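PDB 6CHU: citrate lyase subunit beta-like protein from Mycobacterium tuberculosis H37Rv, which is a magnesium-dependent lyase of the HpcH/HpaI aldolase family, linked to itaconate dissimilation and leucine catabolism. Local coordinates for residues T94-P99 and I108-R113; D114-V119 and P136-M141. All coordinates share one frame; numbering follows the deposited sequence.

Contact 1: T94-P99 and I108-R113; sequences TTVMLP and IELAPR. With EDO (1,2-ethanediol), chain G.
T94 and R113 bring the two backbones together, T94 O lying 3.6 Å from R113 CA, where the loop 108-113 leaves a type I turn (I108 to A111), passes the cis peptide before P112 and returns to the start of strand 95-98. L110 points one methyl, CD1, at the strand, and this atom touches both V96 CG2 and L98 CD1 at 4.0 Å. The two branches of V96 divide the loop's side chains between them: CG2 takes L110, while CG1 meets R113 CD at 4.1 Å. The arginine chain is extended from CG to NE and bends back at its end (chi4 92°), where NH1 donates to L110 O at 3.0 Å from above the carbonyl plane. The same oxygen also accepts from R113 N. R113 NE donates to O2 of an ethanediol, probably from the crystallisation liquor, 3.0 Å away and oblique to the guanidinium. The loop joins helix 104-108 to strand 114-119 in one beta-alpha-beta unit of the TIM barrel and packs on the outward-facing side chains of strand 95-98, beside Q81 and L85 of helix 79-89. Strand and loop are thus joined by apolar contacts, while both R113 bonds to L110 O stay within the loop.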
loop_
_atom_site.group_PDB
_atom_site.type_symbol
_atom_site.label_atom_id
_atom_site.label_comp_id
_atom_site.label_asym_id
_atom_site.label_seq_id
_atom_site.Cartn_x
_atom_site.Cartn_y
_atom_site.Cartn_z
ATOM N N THR A 94 16.336 -4.378 28.540
ATOM C CA THR A 94 15.174 -5.235 28.352
ATOM C C THR A 94 14.629 -5.214 26.938
ATOM O O THR A 94 13.837 -6.102 26.585
ATOM C CB THR A 94 14.028 -4.804 29.281
ATOM O OG1 THR A 94 13.615 -3.482 28.906
ATOM C CG2 THR A 94 14.465 -4.802 30.727
ATOM N N THR A 95 15.007 -4.231 26.126
ATOM C CA THR A 95 14.364 -3.981 24.843
ATOM C C THR A 95 15.413 -3.996 23.745
ATOM O O THR A 95 16.439 -3.307 23.851
ATOM C CB THR A 95 13.613 -2.640 24.874
ATOM O OG1 THR A 95 12.652 -2.668 25.936
ATOM C CG2 THR A 95 12.894 -2.370 23.545
ATOM N N VAL A 96 15.177 -4.809 22.718
ATOM C CA VAL A 96 16.091 -4.913 21.588
ATOM C C VAL A 96 15.389 -4.448 20.318
ATOM O O VAL A 96 14.162 -4.527 20.183
ATOM C CB VAL A 96 16.640 -6.345 21.405
ATOM C CG1 VAL A 96 17.485 -6.754 22.614
ATOM C CG2 VAL A 96 15.497 -7.340 21.165
ATOM N N MET A 97 16.194 -3.978 19.375
ATOM C CA MET A 97 15.738 -3.636 18.036
ATOM C C MET A 97 16.260 -4.705 17.089
ATOM O O MET A 97 17.468 -4.970 17.058
ATOM C CB MET A 97 16.229 -2.246 17.617
ATOM C CG MET A 97 15.821 -1.870 16.194
ATOM S SD MET A 97 16.365 -0.201 15.743
ATOM C CE MET A 97 15.261 0.806 16.720
ATOM N N LEU A 98 15.347 -5.328 16.340
ATOM C CA LEU A 98 15.680 -6.430 15.449
ATOM C C LEU A 98 15.749 -5.929 14.012
ATOM O O LEU A 98 14.701 -5.605 13.432
ATOM C CB LEU A 98 14.636 -7.537 15.566
ATOM C CG LEU A 98 14.805 -8.694 14.568
ATOM C CD1 LEU A 98 16.037 -9.504 14.871
ATOM C CD2 LEU A 98 13.543 -9.577 14.544
ATOM N N PRO A 99 16.924 -5.857 13.397
ATOM C CA PRO A 99 17.004 -5.402 12.005
ATOM C C PRO A 99 16.614 -6.527 11.062
ATOM O O PRO A 99 16.641 -7.712 11.414
ATOM C CB PRO A 99 18.483 -5.031 11.845
ATOM C CG PRO A 99 19.177 -6.056 12.711
ATOM C CD PRO A 99 18.245 -6.271 13.907
ATOM N N ILE A 108 9.466 -13.691 18.039
ATOM C CA ILE A 108 9.168 -14.583 19.155
ATOM C C ILE A 108 10.436 -15.224 19.703
ATOM O O ILE A 108 10.550 -15.452 20.919
ATOM C CB ILE A 108 8.123 -15.623 18.699
ATOM C CG1 ILE A 108 6.764 -14.944 18.518
ATOM C CG2 ILE A 108 8.022 -16.802 19.687
ATOM C CD1 ILE A 108 5.770 -15.776 17.733
ATOM N N GLU A 109 11.425 -15.500 18.844
ATOM C CA GLU A 109 12.618 -16.143 19.388
ATOM C C GLU A 109 13.448 -15.214 20.266
ATOM O O GLU A 109 14.421 -15.673 20.874
ATOM C CB GLU A 109 13.476 -16.739 18.266
ATOM C CG GLU A 109 14.064 -15.756 17.285
ATOM C CD GLU A 109 14.858 -16.450 16.186
ATOM O OE1 GLU A 109 15.362 -15.760 15.270
ATOM O OE2 GLU A 109 14.964 -17.692 16.237
ATOM N N LEU A 110 13.071 -13.941 20.367
ATOM C CA LEU A 110 13.705 -12.993 21.268
ATOM C C LEU A 110 12.976 -12.848 22.602
ATOM O O LEU A 110 13.489 -12.156 23.486
ATOM C CB LEU A 110 13.815 -11.619 20.592
ATOM C CG LEU A 110 14.603 -11.624 19.274
ATOM C CD1 LEU A 110 14.560 -10.258 18.554
ATOM C CD2 LEU A 110 16.053 -12.075 19.530
ATOM N N ALA A 111 11.795 -13.446 22.758
ATOM C CA ALA A 111 11.154 -13.493 24.063
ATOM C C ALA A 111 12.140 -14.049 25.086
ATOM O O ALA A 111 12.928 -14.949 24.758
ATOM C CB ALA A 111 9.895 -14.365 24.021
ATOM N N PRO A 112 12.123 -13.561 26.338
ATOM C CA PRO A 112 11.156 -12.638 26.950
ATOM C C PRO A 112 11.506 -11.154 26.793
ATOM O O PRO A 112 10.976 -10.338 27.543
ATOM C CB PRO A 112 11.209 -13.034 28.430
ATOM C CG PRO A 112 12.646 -13.432 28.633
ATOM C CD PRO A 112 13.129 -14.021 27.313
ATOM N N ARG A 113 12.373 -10.810 25.844
ATOM C CA ARG A 113 12.717 -9.409 25.619
ATOM C C ARG A 113 11.580 -8.676 24.910
ATOM O O ARG A 113 10.767 -9.280 24.204
ATOM C CB ARG A 113 14.003 -9.303 24.792
ATOM C CG ARG A 113 15.198 -9.988 25.446
ATOM C CD ARG A 113 16.333 -10.245 24.440
ATOM N NE ARG A 113 17.315 -11.182 24.985
ATOM C CZ ARG A 113 17.260 -12.501 24.808
ATOM N NH1 ARG A 113 16.280 -13.042 24.090
ATOM N NH2 ARG A 113 18.190 -13.282 25.335
HETATM C C1 EDO G . 19.198 -9.509 29.647
HETATM O O1 EDO G . 19.172 -8.188 30.208
HETATM C C2 EDO G . 18.940 -9.416 28.150
HETATM O O2 EDO G . 18.673 -10.723 27.636
#

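Contact 2: D114-V119 and P136-M141; sequences DVIALV and PTVGMM
V115 and A117 anchor the pairing of two parallel barrel strands, each using both its N-H and its carbonyl. V138 N donates to V115 O and M141 N to A117 O, both at 2.8 Å and nearly straight. In return V115 N reaches P136 O, A117 N reaches G139 O at 3.0 Å, and V119 N closes the ladder on M141 O. The register slips by one residue between V115, paired with T137, and I116, paired with G139: a beta bulge that takes up V138. The V138 side chain meets D114 with one branch and I116 with the other, crossing each at about a right angle, with CG1 3.7 Å from D114 CG and CG2 against I116 CG1. OD2 of D114 accepts from the backbone N of H8, a residue of the expression tag.

On the face carrying V115, A117 and M140, the methionine bends at chi2 (-75°) and chi3 (-71°), bringing SD to 4.0 Å from A117 CB and CE to 3.8 Å from V119 CG2; helix 128-133 packs here through I131 and A132. The opposite face, with I116, L118 and M141, looks into the barrel. There M141 stretches out beside L118, its CG 3.7 Å from L118 CD1. L118 also lies close to R72, E120 and the bound magnesium ion; its apolar side chain thereby borders the metal and substrate site, while the backbone bonds hold its strand to 137-141.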
loop_
_atom_site.group_PDB
_atom_site.type_symbol
_atom_site.label_atom_id
_atom_site.label_comp_id
_atom_site.label_asym_id
_atom_site.label_seq_id
_atom_site.Cartn_x
_atom_site.Cartn_y
_atom_site.Cartn_z
ATOM N N ASP A 114 11.507 -7.360 25.129
ATOM C CA ASP A 114 10.672 -6.494 24.304
ATOM C C ASP A 114 11.406 -6.198 23.004
ATOM O O ASP A 114 12.629 -6.026 22.998
ATOM C CB ASP A 114 10.345 -5.184 25.032
ATOM C CG ASP A 114 9.297 -5.356 26.140
ATOM O OD1 ASP A 114 8.705 -6.454 26.281
ATOM O OD2 ASP A 114 9.065 -4.374 26.875
ATOM N N VAL A 115 10.664 -6.137 21.894
ATOM C CA VAL A 115 11.272 -6.063 20.567
ATOM C C VAL A 115 10.714 -4.884 19.786
ATOM O O VAL A 115 9.493 -4.736 19.662
ATOM C CB VAL A 115 11.060 -7.368 19.776
ATOM C CG1 VAL A 115 11.709 -7.267 18.385
ATOM C CG2 VAL A 115 11.632 -8.552 20.557
ATOM N N ILE A 116 11.608 -4.064 19.241
ATOM C CA ILE A 116 11.264 -3.112 18.190
ATOM C C ILE A 116 11.708 -3.740 16.880
ATOM O O ILE A 116 12.905 -3.928 16.647
ATOM C CB ILE A 116 11.929 -1.749 18.427
ATOM C CG1 ILE A 116 11.461 -1.203 19.777
ATOM C CG2 ILE A 116 11.587 -0.769 17.285
ATOM C CD1 ILE A 116 12.155 0.053 20.235
ATOM N N ALA A 117 10.748 -4.091 16.028
ATOM C CA ALA A 117 11.046 -4.743 14.760
ATOM C C ALA A 117 11.336 -3.676 13.713
ATOM O O ALA A 117 10.507 -2.787 13.472
ATOM C CB ALA A 117 9.878 -5.626 14.323
ATOM N N LEU A 118 12.518 -3.754 13.113
ATOM C CA LEU A 118 12.940 -2.822 12.071
ATOM C C LEU A 118 12.741 -3.542 10.742
ATOM O O LEU A 118 13.510 -4.439 10.377
ATOM C CB LEU A 118 14.384 -2.378 12.294
ATOM C CG LEU A 118 15.109 -1.682 11.140
ATOM C CD1 LEU A 118 14.334 -0.458 10.658
ATOM C CD2 LEU A 118 16.528 -1.275 11.595
ATOM N N VAL A 119 11.681 -3.165 10.036
ATOM C CA VAL A 119 11.351 -3.734 8.734
ATOM C C VAL A 119 12.099 -2.952 7.657
ATOM O O VAL A 119 11.929 -1.734 7.523
ATOM C CB VAL A 119 9.834 -3.704 8.491
ATOM C CG1 VAL A 119 9.503 -4.082 7.040
ATOM C CG2 VAL A 119 9.124 -4.659 9.465
ATOM N N PRO A 136 6.033 -10.291 21.644
ATOM C CA PRO A 136 7.123 -9.431 22.146
ATOM C C PRO A 136 7.163 -8.034 21.551
ATOM O O PRO A 136 7.878 -7.183 22.094
ATOM C CB PRO A 136 8.392 -10.214 21.775
ATOM C CG PRO A 136 7.919 -11.636 21.632
ATOM C CD PRO A 136 6.591 -11.469 20.954
ATOM N N THR A 137 6.454 -7.771 20.452
ATOM C CA THR A 137 6.644 -6.515 19.734
ATOM C C THR A 137 6.101 -5.348 20.548
ATOM O O THR A 137 4.966 -5.390 21.035
ATOM C CB THR A 137 5.958 -6.569 18.369
ATOM O OG1 THR A 137 6.531 -7.624 17.583
ATOM C CG2 THR A 137 6.114 -5.232 17.618
ATOM N N VAL A 138 6.924 -4.313 20.717
ATOM C CA VAL A 138 6.467 -3.059 21.306
ATOM C C VAL A 138 6.569 -1.890 20.340
ATOM O O VAL A 138 6.021 -0.817 20.636
ATOM C CB VAL A 138 7.217 -2.731 22.619
ATOM C CG1 VAL A 138 6.975 -3.829 23.661
ATOM C CG2 VAL A 138 8.719 -2.520 22.371
ATOM N N GLY A 139 7.220 -2.060 19.196
ATOM C CA GLY A 139 7.320 -0.996 18.212
ATOM C C GLY A 139 7.686 -1.540 16.853
ATOM O O GLY A 139 8.246 -2.636 16.728
ATOM N N MET A 140 7.361 -0.753 15.820
ATOM C CA MET A 140 7.747 -1.035 14.446
ATOM C C MET A 140 8.514 0.161 13.909
ATOM O O MET A 140 8.075 1.306 14.078
ATOM C CB MET A 140 6.539 -1.292 13.541
ATOM C CG MET A 140 5.585 -2.401 14.000
ATOM S SD MET A 140 6.309 -4.024 13.687
ATOM C CE MET A 140 6.206 -4.103 11.899
ATOM N N MET A 141 9.638 -0.112 13.265
ATOM C CA MET A 141 10.422 0.876 12.541
ATOM C C MET A 141 10.560 0.406 11.101
ATOM O O MET A 141 10.385 -0.778 10.794
ATOM C CB MET A 141 11.807 1.055 13.195
ATOM C CG MET A 141 12.630 2.210 12.660
ATOM S SD MET A 141 14.220 2.215 13.510
ATOM C CE MET A 141 15.104 3.362 12.452
#

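Contacts 1 and 2 follow one another along the chain, with centres 8 Å apart, and both belong to the closed eight-stranded parallel barrel of the TIM fold. Strand 95-98 of contact 1 is the sheet neighbour of strand 114-119, which in turn pairs with strand 137-142 in contact 2. R113 runs directly into D114, and probable hydrogen bonds V96 O to I116 N and L98 N to I116 O, each 2.8 Å, stitch the contacts together. Contact 1 packs the return loop after helix 104-108 against the barrel's outer side; contact 2 continues the wall toward the magnesium ion bound by E120, directly after strand 114-119, and D146, in the helix that follows strand 137-142.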